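Long-range contacts in N-acetylgalactosaminyltransferase 7 (PDB 6IWR), which belongs to the polypeptide GalNAc transferase family and joins a GT-A glycosyltransferase domain to a C-terminal ricin-type beta-trefoil lectin domain: residues N471-E476 and M591-S596; A483-S488 and G500-M505; K491-F496 and M536-N541; G506-F511 and L519-Q524; C525-A530 and N543-W548. One frame throughout, in Å; residues are numbered along the deposited sequence.

Interaction 1 of 5, residues N471-E476 and M591-S596; sequences NVDWGE and MNNIHS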
# COMPACT_ATOMS: atom_id res chain seq x y z
N ASN A 471 -7.16 28.50 -7.52
CA ASN A 471 -7.93 28.00 -6.38
C ASN A 471 -8.91 29.06 -5.90
O ASN A 471 -8.60 30.25 -5.92
CB ASN A 471 -7.01 27.60 -5.23
CG ASN A 471 -6.26 26.34 -5.50
OD1 ASN A 471 -6.79 25.40 -6.12
ND2 ASN A 471 -5.00 26.29 -5.07
N VAL A 472 -10.10 28.63 -5.48
CA VAL A 472 -10.95 29.51 -4.70
C VAL A 472 -10.46 29.58 -3.26
O VAL A 472 -10.29 30.66 -2.69
CB VAL A 472 -12.43 29.07 -4.75
CG1 VAL A 472 -13.26 29.98 -3.85
CG2 VAL A 472 -12.96 29.10 -6.16
N ASP A 473 -10.20 28.42 -2.66
CA ASP A 473 -9.76 28.32 -1.28
C ASP A 473 -9.03 26.98 -1.12
O ASP A 473 -9.15 26.09 -1.97
CB ASP A 473 -10.95 28.46 -0.33
CG ASP A 473 -10.58 29.01 1.02
OD1 ASP A 473 -9.43 28.83 1.46
OD2 ASP A 473 -11.46 29.62 1.68
N TRP A 474 -8.26 26.86 -0.05
CA TRP A 474 -7.55 25.62 0.22
C TRP A 474 -7.34 25.50 1.72
O TRP A 474 -7.37 26.49 2.45
CB TRP A 474 -6.20 25.55 -0.52
CG TRP A 474 -5.24 26.62 -0.08
CD1 TRP A 474 -5.16 27.91 -0.54
CD2 TRP A 474 -4.24 26.50 0.92
NE1 TRP A 474 -4.17 28.59 0.11
CE2 TRP A 474 -3.58 27.75 1.02
CE3 TRP A 474 -3.82 25.45 1.75
CZ2 TRP A 474 -2.53 27.98 1.91
CZ3 TRP A 474 -2.77 25.68 2.64
CH2 TRP A 474 -2.14 26.94 2.71
N GLY A 475 -7.13 24.27 2.17
CA GLY A 475 -6.79 24.03 3.56
C GLY A 475 -7.44 22.78 4.12
O GLY A 475 -7.87 21.89 3.37
N GLU A 476 -7.47 22.68 5.45
CA GLU A 476 -8.33 21.71 6.12
C GLU A 476 -9.80 22.04 5.83
O GLU A 476 -10.17 23.21 5.62
CB GLU A 476 -8.08 21.72 7.62
CG GLU A 476 -8.58 22.99 8.32
CD GLU A 476 -8.34 23.02 9.81
OE1 GLU A 476 -8.86 23.95 10.47
OE2 GLU A 476 -7.67 22.12 10.35
N MET A 591 -13.00 26.24 5.72
CA MET A 591 -11.78 25.84 5.02
C MET A 591 -10.66 26.79 5.43
O MET A 591 -10.64 27.96 5.03
CB MET A 591 -11.95 25.81 3.51
CG MET A 591 -10.86 25.03 2.76
SD MET A 591 -11.26 24.88 0.99
CE MET A 591 -10.56 23.30 0.53
N ASN A 592 -9.74 26.28 6.22
CA ASN A 592 -8.68 27.07 6.81
C ASN A 592 -7.36 26.68 6.19
O ASN A 592 -7.08 25.48 6.03
CB ASN A 592 -8.65 26.86 8.32
CG ASN A 592 -9.99 27.05 8.92
OD1 ASN A 592 -10.59 28.10 8.73
ND2 ASN A 592 -10.52 26.02 9.59
N ASN A 593 -6.58 27.68 5.81
CA ASN A 593 -5.23 27.39 5.34
C ASN A 593 -4.44 26.73 6.44
O ASN A 593 -4.47 27.16 7.59
CB ASN A 593 -4.50 28.66 4.90
CG ASN A 593 -5.15 29.34 3.73
OD1 ASN A 593 -4.99 30.55 3.56
ND2 ASN A 593 -5.91 28.60 2.93
N ILE A 594 -3.75 25.67 6.08
CA ILE A 594 -2.76 25.08 6.95
C ILE A 594 -1.39 25.55 6.48
O ILE A 594 -1.01 25.35 5.32
CB ILE A 594 -2.87 23.56 6.95
CG1 ILE A 594 -4.28 23.20 7.40
CG2 ILE A 594 -1.86 22.97 7.90
CD1 ILE A 594 -4.66 23.88 8.69
N HIS A 595 -0.66 26.22 7.37
CA HIS A 595 0.65 26.75 7.06
C HIS A 595 1.72 25.85 7.66
O HIS A 595 1.65 25.48 8.84
CB HIS A 595 0.81 28.18 7.59
CG HIS A 595 0.38 29.23 6.61
ND1 HIS A 595 -0.55 29.00 5.62
CD2 HIS A 595 0.74 30.53 6.48
CE1 HIS A 595 -0.74 30.10 4.92
NE2 HIS A 595 0.04 31.05 5.43
N SER A 596 2.69 25.50 6.84
CA SER A 596 3.85 24.70 7.23
C SER A 596 5.04 25.64 7.35
O SER A 596 5.40 26.31 6.37
CB SER A 596 4.10 23.61 6.19
OG SER A 596 3.16 23.71 5.12
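The Trp474 ring carries the amide of Asn593 stacked over one face, the two planes only 12° apart, with ND2 3.1 Å above the centre of the ring system. Asn593 also lays its CB over the six-membered ring of Trp474, a CH-pi contact of 3.9 Å to the centroid. At the ring edge, Ile594 O lies in plane, 3.2 Å from Trp474 CZ3. The CB bond of Trp474 points away from 591-596; with chi1 at 63° CG is set between N and the carbonyl carbon, and the end of the ring comes back near Asn593. Asn593 ND2 also makes a weak hydrogen bond to Trp474 O. Farther along, Asn592 ND2 donates to Glu476 OE1 at 2.8 Å, on that oxygen's anti lone pair, while Arg478 forms a salt bridge to the same oxygen. Met591 slides past Asp473 in the opposite direction, its SD 3.8 Å from Asp473 CB, and its CE approaches Trp474 CA. Between the backbones, Asn592 N reaches Glu476 O at 3.2 Å, within an antiparallel hydrogen-bonded pair. Strands 476-479 and 589-592, from the two ends of the lectin domain, thus pair with each other, the terminal closure characteristic of a beta-trefoil.

Interaction 2 of 5, residues A483-S488 and G500-M505; sequences AYCIDS and GPCHRM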
# COMPACT_ATOMS: atom_id res chain seq x y z
N ALA A 483 -13.71 19.99 16.25
CA ALA A 483 -12.32 19.58 16.09
C ALA A 483 -12.24 18.39 15.14
O ALA A 483 -11.32 17.57 15.24
CB ALA A 483 -11.72 19.26 17.45
N TYR A 484 -13.22 18.25 14.25
CA TYR A 484 -13.24 17.18 13.28
C TYR A 484 -13.02 17.74 11.89
O TYR A 484 -13.51 18.82 11.57
CB TYR A 484 -14.55 16.41 13.35
CG TYR A 484 -14.71 15.63 14.63
CD1 TYR A 484 -13.92 14.49 14.88
CD2 TYR A 484 -15.65 16.00 15.58
CE1 TYR A 484 -14.08 13.74 16.07
CE2 TYR A 484 -15.81 15.27 16.77
CZ TYR A 484 -15.02 14.14 17.01
OH TYR A 484 -15.18 13.42 18.17
N CYS A 485 -12.26 17.00 11.10
CA CYS A 485 -11.83 17.40 9.77
C CYS A 485 -12.16 16.29 8.78
O CYS A 485 -12.10 15.10 9.12
CB CYS A 485 -10.31 17.69 9.72
SG CYS A 485 -9.84 19.35 10.28
N ILE A 486 -12.52 16.67 7.56
CA ILE A 486 -12.59 15.67 6.51
C ILE A 486 -11.17 15.20 6.28
O ILE A 486 -10.22 16.00 6.33
CB ILE A 486 -13.24 16.22 5.23
CG1 ILE A 486 -14.67 16.71 5.53
CG2 ILE A 486 -13.23 15.13 4.15
CD1 ILE A 486 -15.47 17.22 4.34
N ASP A 487 -11.00 13.90 6.10
CA ASP A 487 -9.65 13.46 5.82
C ASP A 487 -9.66 12.16 5.03
O ASP A 487 -10.57 11.33 5.14
CB ASP A 487 -8.83 13.45 7.12
CG ASP A 487 -8.24 12.11 7.49
OD1 ASP A 487 -7.38 11.54 6.78
OD2 ASP A 487 -8.59 11.69 8.59
N SER A 488 -8.68 12.08 4.15
CA SER A 488 -8.70 11.13 3.05
C SER A 488 -8.45 9.71 3.53
O SER A 488 -8.83 8.76 2.84
CB SER A 488 -7.64 11.54 2.04
OG SER A 488 -7.90 10.99 0.78
N GLY A 500 -12.18 12.70 10.66
CA GLY A 500 -11.26 12.38 11.72
C GLY A 500 -10.92 13.60 12.54
O GLY A 500 -11.23 14.73 12.17
N PRO A 501 -10.26 13.39 13.68
CA PRO A 501 -9.84 14.54 14.49
C PRO A 501 -8.82 15.38 13.75
O PRO A 501 -7.89 14.86 13.13
CB PRO A 501 -9.25 13.89 15.75
CG PRO A 501 -9.20 12.44 15.50
CD PRO A 501 -10.07 12.10 14.36
N CYS A 502 -9.03 16.70 13.78
CA CYS A 502 -8.12 17.63 13.12
C CYS A 502 -6.76 17.60 13.79
O CYS A 502 -6.65 17.51 15.02
CB CYS A 502 -8.68 19.05 13.18
SG CYS A 502 -10.24 19.33 12.30
N HIS A 503 -5.72 17.66 12.97
CA HIS A 503 -4.36 17.79 13.48
C HIS A 503 -3.59 18.93 12.83
O HIS A 503 -2.43 19.17 13.21
CB HIS A 503 -3.60 16.47 13.28
CG HIS A 503 -3.62 15.98 11.87
ND1 HIS A 503 -3.31 16.79 10.80
CD2 HIS A 503 -3.94 14.77 11.34
CE1 HIS A 503 -3.43 16.11 9.67
NE2 HIS A 503 -3.80 14.88 9.98
N ARG A 504 -4.17 19.63 11.86
CA ARG A 504 -3.54 20.82 11.28
C ARG A 504 -2.18 20.52 10.70
O ARG A 504 -1.32 21.40 10.67
CB ARG A 504 -3.41 21.96 12.31
CG ARG A 504 -4.70 22.68 12.63
CD ARG A 504 -4.49 23.90 13.48
NE ARG A 504 -5.77 24.36 13.96
CZ ARG A 504 -5.98 25.01 15.11
NH1 ARG A 504 -4.96 25.30 15.90
NH2 ARG A 504 -7.22 25.39 15.46
N MET A 505 -1.94 19.29 10.28
CA MET A 505 -0.66 18.94 9.68
C MET A 505 -0.74 18.79 8.17
O MET A 505 0.23 18.36 7.55
CB MET A 505 -0.12 17.67 10.33
CG MET A 505 0.26 17.88 11.79
SD MET A 505 1.49 19.19 11.99
CE MET A 505 2.78 18.53 10.94
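Cys485 and Gly500 face each other as an antiparallel hydrogen-bonded pair (Cys485 N to Gly500 O 2.7 Å, Gly500 N to Cys485 O 2.9 Å), Tyr484 and Pro501 form the adjoining non-hydrogen-bonded pair, and past it Cys502 N bonds to Ala483 O at 2.9 Å. The covalent tie runs from Cys485 SG to Cys502 SG, 2.1 Å, with a chi3 of 100°. Cys502 is two residues beyond the direct partner of Cys485, so the disulfide slants across the end of the pairing. In both cysteines SG is swung beside the backbone N, anti to the carbonyl carbon (chi1 -83° in Cys485, -64° in Cys502), and there the two sulfurs meet. The Tyr484 ring turns an edge to the opposite backbone, its CD1 3.8 Å from Gly500 O, and the ring also meets that of His573 at an inclined angle. Asp487 OD2 comes 4.2 Å from Gly500 CA, while its OD1 accepts a bond from Met489 N. Pro501 packs on Thr277 of the second subunit, so this part of the domain lies against the other copy in the assembly. The whole is a disulfide-bridged beta hairpin of strands 484-487 and 498-501 in the ricin-type trefoil.

Interaction 3 of 5, residues K491-F496 and M536-N541; sequences KTNGGF and MITHCN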
# COMPACT_ATOMS: atom_id res chain seq x y z
N LYS A 491 -6.86 7.39 1.10
CA LYS A 491 -7.60 6.65 0.09
C LYS A 491 -7.48 7.31 -1.27
O LYS A 491 -7.41 8.53 -1.39
CB LYS A 491 -9.08 6.56 0.47
CG LYS A 491 -9.55 5.22 0.99
CD LYS A 491 -9.68 5.23 2.50
CE LYS A 491 -11.13 5.30 2.96
NZ LYS A 491 -11.81 4.00 2.85
N THR A 492 -7.44 6.48 -2.31
CA THR A 492 -7.41 6.97 -3.69
C THR A 492 -8.41 6.21 -4.54
O THR A 492 -9.03 5.23 -4.09
CB THR A 492 -6.03 6.81 -4.32
OG1 THR A 492 -5.60 5.46 -4.11
CG2 THR A 492 -5.03 7.79 -3.73
N ASN A 493 -8.59 6.70 -5.76
CA ASN A 493 -9.23 5.98 -6.87
C ASN A 493 -10.39 5.11 -6.41
O ASN A 493 -10.39 3.89 -6.58
CB ASN A 493 -8.20 5.15 -7.62
CG ASN A 493 -7.18 6.02 -8.34
OD1 ASN A 493 -7.53 7.05 -8.91
ND2 ASN A 493 -5.91 5.62 -8.29
N GLY A 494 -11.42 5.74 -5.86
CA GLY A 494 -12.63 5.04 -5.49
C GLY A 494 -12.92 4.98 -4.01
O GLY A 494 -14.08 4.77 -3.64
N GLY A 495 -11.92 5.15 -3.14
CA GLY A 495 -12.14 5.08 -1.71
C GLY A 495 -13.06 6.17 -1.22
O GLY A 495 -13.32 7.17 -1.89
N PHE A 496 -13.58 5.97 -0.01
CA PHE A 496 -14.52 6.91 0.59
C PHE A 496 -13.85 7.73 1.68
O PHE A 496 -13.20 7.19 2.58
CB PHE A 496 -15.74 6.19 1.16
CG PHE A 496 -16.57 5.55 0.13
CD1 PHE A 496 -17.14 6.31 -0.87
CD2 PHE A 496 -16.78 4.18 0.15
CE1 PHE A 496 -17.92 5.72 -1.85
CE2 PHE A 496 -17.56 3.57 -0.82
CZ PHE A 496 -18.13 4.34 -1.83
N MET A 536 -16.65 10.17 -2.39
CA MET A 536 -15.60 9.29 -2.86
C MET A 536 -14.46 10.14 -3.39
O MET A 536 -14.64 11.31 -3.73
CB MET A 536 -16.20 8.38 -3.93
CG MET A 536 -15.32 7.29 -4.51
SD MET A 536 -16.21 6.58 -5.91
CE MET A 536 -16.84 8.07 -6.68
N ILE A 537 -13.27 9.55 -3.43
CA ILE A 537 -12.05 10.17 -3.97
C ILE A 537 -11.63 9.37 -5.20
O ILE A 537 -11.48 8.14 -5.11
CB ILE A 537 -10.92 10.16 -2.93
CG1 ILE A 537 -10.78 11.47 -2.24
CG2 ILE A 537 -9.58 9.98 -3.61
CD1 ILE A 537 -9.32 11.78 -1.99
N THR A 538 -11.43 10.04 -6.34
CA THR A 538 -10.97 9.32 -7.54
C THR A 538 -10.03 10.18 -8.33
O THR A 538 -9.84 11.36 -8.05
CB THR A 538 -12.09 8.93 -8.51
OG1 THR A 538 -13.37 9.24 -7.95
CG2 THR A 538 -12.00 7.46 -8.85
N HIS A 539 -9.49 9.57 -9.39
CA HIS A 539 -8.66 10.31 -10.32
C HIS A 539 -9.51 11.29 -11.13
O HIS A 539 -10.67 11.02 -11.49
CB HIS A 539 -7.90 9.38 -11.25
CG HIS A 539 -6.95 10.10 -12.15
ND1 HIS A 539 -7.05 10.08 -13.52
CD2 HIS A 539 -5.91 10.92 -11.86
CE1 HIS A 539 -6.09 10.83 -14.04
NE2 HIS A 539 -5.39 11.35 -13.06
N CYS A 540 -8.90 12.42 -11.45
CA CYS A 540 -9.56 13.64 -11.86
C CYS A 540 -9.05 14.07 -13.23
O CYS A 540 -7.85 13.95 -13.50
CB CYS A 540 -9.30 14.72 -10.80
SG CYS A 540 -10.65 15.83 -10.79
N ASN A 541 -9.93 14.57 -14.10
CA ASN A 541 -9.52 15.13 -15.38
C ASN A 541 -10.20 16.49 -15.58
O ASN A 541 -11.28 16.75 -15.05
CB ASN A 541 -9.85 14.21 -16.57
CG ASN A 541 -8.94 12.98 -16.65
OD1 ASN A 541 -7.76 13.02 -16.25
ND2 ASN A 541 -9.47 11.88 -17.19
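A type I' beta turn, Thr492 to Gly495, docks against strand 534-539 of the beta-trefoil, an outermost strand of its sheet, and both backbone polar atoms of Ile537 grip it. Ile537 N donates to Gly495 O at 2.8 Å. Ile537 O accepts from Gly494 N. The turn itself is closed by a hydrogen bond from Gly495 N to Thr492 O. Asn493 and Gly494 both have positive phi, as a type I' turn requires, and Asn493 N is held by Gln524 OE1 of the neighbouring strand 524-529. Methyl groups of the strand fill in around these bonds: Ile537 CG2 rests 3.4 Å from Lys491 O, and Thr538 CG2 lies 3.7 Å from Asn493 CA. The Asn493 and His539 side chains lie side by side and point the same way, amide and imidazole planes 70° apart, with OD1 3.3 Å from His539 CB. Cys540, just past the strand, is disulfide-bonded to Cys525. At the far end Met536 CG, set anti to its backbone N (chi1 -175°), lies beside Gly494 O and Gly495 O. Phe496 CE1 touches Met536 CB at 3.8 Å, and Met536 SD stands obliquely 5.4 Å from the Phe496 ring centroid, a Met-aromatic contact.

Interaction 4 of 5, residues G506-F511 and L519-Q524; sequences GGNQLF and LMQYDQ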
# COMPACT_ATOMS: atom_id res chain seq x y z
N GLY A 506 -1.86 19.17 7.57
CA GLY A 506 -2.02 19.04 6.13
C GLY A 506 -2.16 17.61 5.64
O GLY A 506 -2.94 16.81 6.19
N GLY A 507 -1.41 17.29 4.58
CA GLY A 507 -1.40 15.97 3.98
C GLY A 507 -2.78 15.47 3.63
O GLY A 507 -3.45 16.03 2.74
N ASN A 508 -3.24 14.43 4.32
CA ASN A 508 -4.52 13.82 4.01
C ASN A 508 -5.72 14.58 4.57
O ASN A 508 -6.86 14.20 4.28
CB ASN A 508 -4.56 12.38 4.53
CG ASN A 508 -3.64 11.46 3.78
OD1 ASN A 508 -3.47 10.32 4.20
ND2 ASN A 508 -3.03 11.92 2.69
N GLN A 509 -5.48 15.61 5.38
CA GLN A 509 -6.55 16.49 5.85
C GLN A 509 -6.53 17.83 5.14
O GLN A 509 -7.09 18.81 5.66
CB GLN A 509 -6.45 16.69 7.36
CG GLN A 509 -6.86 15.48 8.13
CD GLN A 509 -6.89 15.75 9.62
OE1 GLN A 509 -6.58 16.86 10.07
NE2 GLN A 509 -7.30 14.75 10.38
N LEU A 510 -5.92 17.89 3.96
CA LEU A 510 -5.78 19.12 3.18
C LEU A 510 -6.53 18.98 1.86
O LEU A 510 -6.42 17.95 1.19
CB LEU A 510 -4.31 19.39 2.90
CG LEU A 510 -4.00 20.75 2.32
CD1 LEU A 510 -3.64 21.67 3.48
CD2 LEU A 510 -2.88 20.68 1.27
N PHE A 511 -7.27 20.01 1.49
CA PHE A 511 -8.01 20.01 0.24
C PHE A 511 -7.91 21.38 -0.42
O PHE A 511 -7.51 22.37 0.21
CB PHE A 511 -9.47 19.61 0.45
CG PHE A 511 -9.64 18.23 1.02
CD1 PHE A 511 -9.60 18.02 2.40
CD2 PHE A 511 -9.81 17.13 0.17
CE1 PHE A 511 -9.73 16.75 2.91
CE2 PHE A 511 -9.94 15.86 0.69
CZ PHE A 511 -9.91 15.67 2.05
N LEU A 519 -13.20 19.77 -6.10
CA LEU A 519 -12.69 19.59 -4.75
C LEU A 519 -11.57 18.54 -4.80
O LEU A 519 -11.84 17.35 -5.00
CB LEU A 519 -13.79 19.14 -3.80
CG LEU A 519 -13.96 19.87 -2.47
CD1 LEU A 519 -14.80 19.02 -1.55
CD2 LEU A 519 -12.63 20.22 -1.82
N MET A 520 -10.35 18.98 -4.58
CA MET A 520 -9.19 18.14 -4.82
C MET A 520 -8.24 17.92 -3.66
O MET A 520 -8.01 18.80 -2.87
CB MET A 520 -8.42 18.73 -5.99
CG MET A 520 -9.17 18.64 -7.30
SD MET A 520 -8.49 19.67 -8.58
CE MET A 520 -7.11 18.69 -9.07
N GLN A 521 -7.71 16.71 -3.58
CA GLN A 521 -6.55 16.40 -2.77
C GLN A 521 -5.54 15.80 -3.71
O GLN A 521 -5.86 14.87 -4.43
CB GLN A 521 -6.90 15.39 -1.68
CG GLN A 521 -5.73 14.94 -0.82
CD GLN A 521 -6.16 14.15 0.39
OE1 GLN A 521 -6.25 12.94 0.35
NE2 GLN A 521 -6.41 14.83 1.48
N TYR A 522 -4.33 16.32 -3.74
CA TYR A 522 -3.34 15.81 -4.67
C TYR A 522 -3.85 15.90 -6.11
O TYR A 522 -4.18 16.96 -6.58
CB TYR A 522 -2.89 14.39 -4.31
CG TYR A 522 -2.49 14.20 -2.88
CD1 TYR A 522 -1.50 14.97 -2.31
CD2 TYR A 522 -3.08 13.23 -2.11
CE1 TYR A 522 -1.14 14.80 -1.00
CE2 TYR A 522 -2.72 13.05 -0.80
CZ TYR A 522 -1.75 13.84 -0.25
OH TYR A 522 -1.40 13.64 1.05
N ASP A 523 -3.85 14.78 -6.82
CA ASP A 523 -4.35 14.73 -8.17
C ASP A 523 -5.79 14.23 -8.22
O ASP A 523 -6.38 14.15 -9.28
CB ASP A 523 -3.44 13.84 -9.03
CG ASP A 523 -3.45 12.40 -8.59
OD1 ASP A 523 -3.25 12.13 -7.39
OD2 ASP A 523 -3.65 11.52 -9.43
N GLN A 524 -6.35 13.89 -7.07
CA GLN A 524 -7.70 13.36 -6.99
C GLN A 524 -8.76 14.43 -6.78
O GLN A 524 -8.47 15.53 -6.37
CB GLN A 524 -7.81 12.31 -5.89
CG GLN A 524 -6.70 11.28 -5.89
CD GLN A 524 -7.10 9.98 -6.53
OE1 GLN A 524 -7.80 9.17 -5.95
NE2 GLN A 524 -6.65 9.78 -7.74
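Leu519 begins the contact by setting CD2 against Phe511 CB, 3.9 Å away, an apolar touch. At Met520 the backbone takes over: its carbonyl O receives a CA-H...O contact from Phe511 CA at 3.3 Å, while the side chain points away. Gln521 does most of the work. Its CG is anti to the backbone N (chi1 177°) and the chain stays extended beyond, carrying the amide across to the backbone of 508-510. NE2 there donates twice, to Asn508 O at 2.9 Å and to Leu510 O at 3.1 Å. Both acceptors lie close to the Gln521 amide plane, although the nitrogen stands well above the carbonyl plane of Asn508. The same NE2 lies 3.6 Å above one face of the Phe511 ring, offset toward the rim, with ring and amide planes 19° apart. Tyr522 then brings OH to within 2.9 Å of Asn508 ND2, which lies at the ring edge and near its plane; amide and ring planes are 81° apart. Gln521 to Gln524 form a type II' turn, so the chain reverses into strand 524-529. Gln509 bonds through its amide to Pro501 O and His503 N. Together with Leu510 and Phe511 it is consistent with the Gln-X-Trp element of ricin-type beta-trefoils, with Phe511 at the tryptophan place.

Interaction 5 of 5, residues C525-A530 and N543-W548; sequences CLTKGA and NEFKEW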
# COMPACT_ATOMS: atom_id res chain seq x y z
N CYS A 525 -10.00 14.07 -7.09
CA CYS A 525 -11.18 14.89 -6.80
C CYS A 525 -12.21 14.13 -5.99
O CYS A 525 -12.30 12.90 -6.03
CB CYS A 525 -11.83 15.38 -8.09
SG CYS A 525 -10.85 16.50 -8.89
N LEU A 526 -12.98 14.87 -5.20
CA LEU A 526 -14.13 14.31 -4.50
C LEU A 526 -15.34 14.40 -5.42
O LEU A 526 -15.49 15.38 -6.16
CB LEU A 526 -14.44 15.03 -3.18
CG LEU A 526 -13.40 15.47 -2.16
CD1 LEU A 526 -13.69 14.91 -0.78
CD2 LEU A 526 -12.00 15.07 -2.57
N THR A 527 -16.17 13.37 -5.38
CA THR A 527 -17.42 13.34 -6.13
C THR A 527 -18.42 12.51 -5.33
O THR A 527 -18.13 12.07 -4.21
CB THR A 527 -17.24 12.78 -7.54
OG1 THR A 527 -18.52 12.53 -8.11
CG2 THR A 527 -16.44 11.49 -7.51
N LYS A 528 -19.59 12.30 -5.91
CA LYS A 528 -20.68 11.60 -5.24
C LYS A 528 -20.63 10.13 -5.63
O LYS A 528 -20.68 9.80 -6.82
CB LYS A 528 -22.02 12.22 -5.61
CG LYS A 528 -23.20 11.58 -4.92
CD LYS A 528 -23.83 10.53 -5.81
CE LYS A 528 -24.77 11.17 -6.81
NZ LYS A 528 -26.11 10.52 -6.73
N GLY A 529 -20.53 9.25 -4.65
CA GLY A 529 -20.50 7.85 -4.97
C GLY A 529 -21.89 7.26 -5.04
O GLY A 529 -22.47 6.93 -4.00
N ALA A 530 -22.46 7.14 -6.24
CA ALA A 530 -23.67 6.33 -6.36
C ALA A 530 -23.35 4.91 -5.91
O ALA A 530 -22.23 4.42 -6.07
CB ALA A 530 -24.20 6.34 -7.79
N ASN A 543 -12.23 18.32 -16.83
CA ASN A 543 -13.64 18.70 -16.80
C ASN A 543 -14.50 17.68 -16.09
O ASN A 543 -15.72 17.60 -16.33
CB ASN A 543 -14.12 18.96 -18.22
CG ASN A 543 -13.27 19.98 -18.92
OD1 ASN A 543 -12.97 19.86 -20.10
ND2 ASN A 543 -12.85 20.99 -18.16
N GLU A 544 -13.89 16.91 -15.21
CA GLU A 544 -14.55 15.81 -14.53
C GLU A 544 -14.84 16.22 -13.10
O GLU A 544 -13.99 16.80 -12.43
CB GLU A 544 -13.68 14.55 -14.58
CG GLU A 544 -14.29 13.42 -15.39
CD GLU A 544 -13.35 12.23 -15.53
OE1 GLU A 544 -12.11 12.43 -15.37
OE2 GLU A 544 -13.85 11.11 -15.80
N PHE A 545 -16.06 15.95 -12.65
CA PHE A 545 -16.45 16.20 -11.27
C PHE A 545 -16.38 17.69 -10.91
O PHE A 545 -16.04 18.05 -9.78
CB PHE A 545 -15.57 15.38 -10.32
CG PHE A 545 -15.40 13.96 -10.75
CD1 PHE A 545 -16.49 13.17 -10.98
CD2 PHE A 545 -14.13 13.42 -10.93
CE1 PHE A 545 -16.33 11.86 -11.38
CE2 PHE A 545 -13.96 12.11 -11.33
CZ PHE A 545 -15.06 11.33 -11.55
N LYS A 546 -16.68 18.56 -11.89
CA LYS A 546 -16.84 19.99 -11.62
C LYS A 546 -18.12 20.21 -10.82
O LYS A 546 -19.07 20.81 -11.33
CB LYS A 546 -16.89 20.79 -12.93
CG LYS A 546 -15.66 20.67 -13.81
CD LYS A 546 -16.03 20.69 -15.30
CE LYS A 546 -15.60 21.97 -16.00
NZ LYS A 546 -16.06 23.18 -15.27
N GLU A 547 -18.17 19.76 -9.57
CA GLU A 547 -19.49 19.59 -8.98
C GLU A 547 -19.64 20.11 -7.55
O GLU A 547 -20.57 19.70 -6.85
CB GLU A 547 -19.86 18.10 -9.06
CG GLU A 547 -18.91 17.20 -8.29
CD GLU A 547 -19.33 15.75 -8.32
OE1 GLU A 547 -19.22 15.11 -9.40
OE2 GLU A 547 -19.80 15.24 -7.28
N TRP A 548 -18.78 21.03 -7.10
CA TRP A 548 -18.87 21.58 -5.75
C TRP A 548 -18.81 23.10 -5.82
O TRP A 548 -18.10 23.68 -6.64
CB TRP A 548 -17.72 21.07 -4.84
CG TRP A 548 -17.68 19.59 -4.68
CD1 TRP A 548 -16.90 18.71 -5.37
CD2 TRP A 548 -18.47 18.80 -3.77
NE1 TRP A 548 -17.15 17.42 -4.96
CE2 TRP A 548 -18.11 17.43 -3.98
CE3 TRP A 548 -19.44 19.10 -2.81
CZ2 TRP A 548 -18.69 16.38 -3.26
CZ3 TRP A 548 -20.02 18.05 -2.09
CH2 TRP A 548 -19.64 16.70 -2.32
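Thr527 lays its CG2 methyl over one face of the Phe545 ring, a CH-pi contact 4.0 Å from the centroid and 18° off the ring normal. Glu544 CB covers the opposite face, so the ring is clasped between the two. Cys525 CB comes to the ring obliquely, 4.1 Å from Phe545 CD2. In Thr527, OG1 is anti to the backbone N (chi1 168°), and from there it donates to Glu547 OE1 at 3.0 Å. It meets that oxygen from above the carboxylate plane, 36° out of it. The other carboxylate oxygen, OE2, has its own partner in His559 NE2, so the buried acid is held at both oxygens. One residue on, Trp548 NE1 donates to Leu526 O at 2.9 Å. The carbonyl oxygen lies almost in the plane of the indole, whereas the nitrogen stands high above the carbonyl plane. Between Phe545 and Glu547 the chain makes an inverse gamma turn centred on Lys546, which turns both side chains toward the same strand, 524-529. Trp548 also packs on Leu519 and Ile577, tying strand 524-529 to 519-521 and 575-578. Lys546, Glu547 and Trp548 probably occupy the Gln-X-Trp place of a trefoil repeat.

Overall arrangement
All five contacts lie in the lectin domain. Interactions 3, 4 and 5 reach one five-stranded sheet at 534-539, 519-521 and 524-529, and interaction 1 meets it at 471-474. Interaction 5 is buried and mixes ring packing with a held carboxylate, whereas interaction 3 is a surface contact made mostly of backbone bonds; the Cys525-Cys540 disulfide joins them. Interactions 1, 2 and 4 are partly buried and touch one another: Gly475 O meets Phe511 N, Ser488 N meets Asn508 O, and Glu476 OE2 approaches Cys485 SG. Interaction 2 alone holds a complete disulfide and alone borders the second subunit. In interactions 1 and 4 a side-chain amide lies over an aromatic ring, beside other bonds.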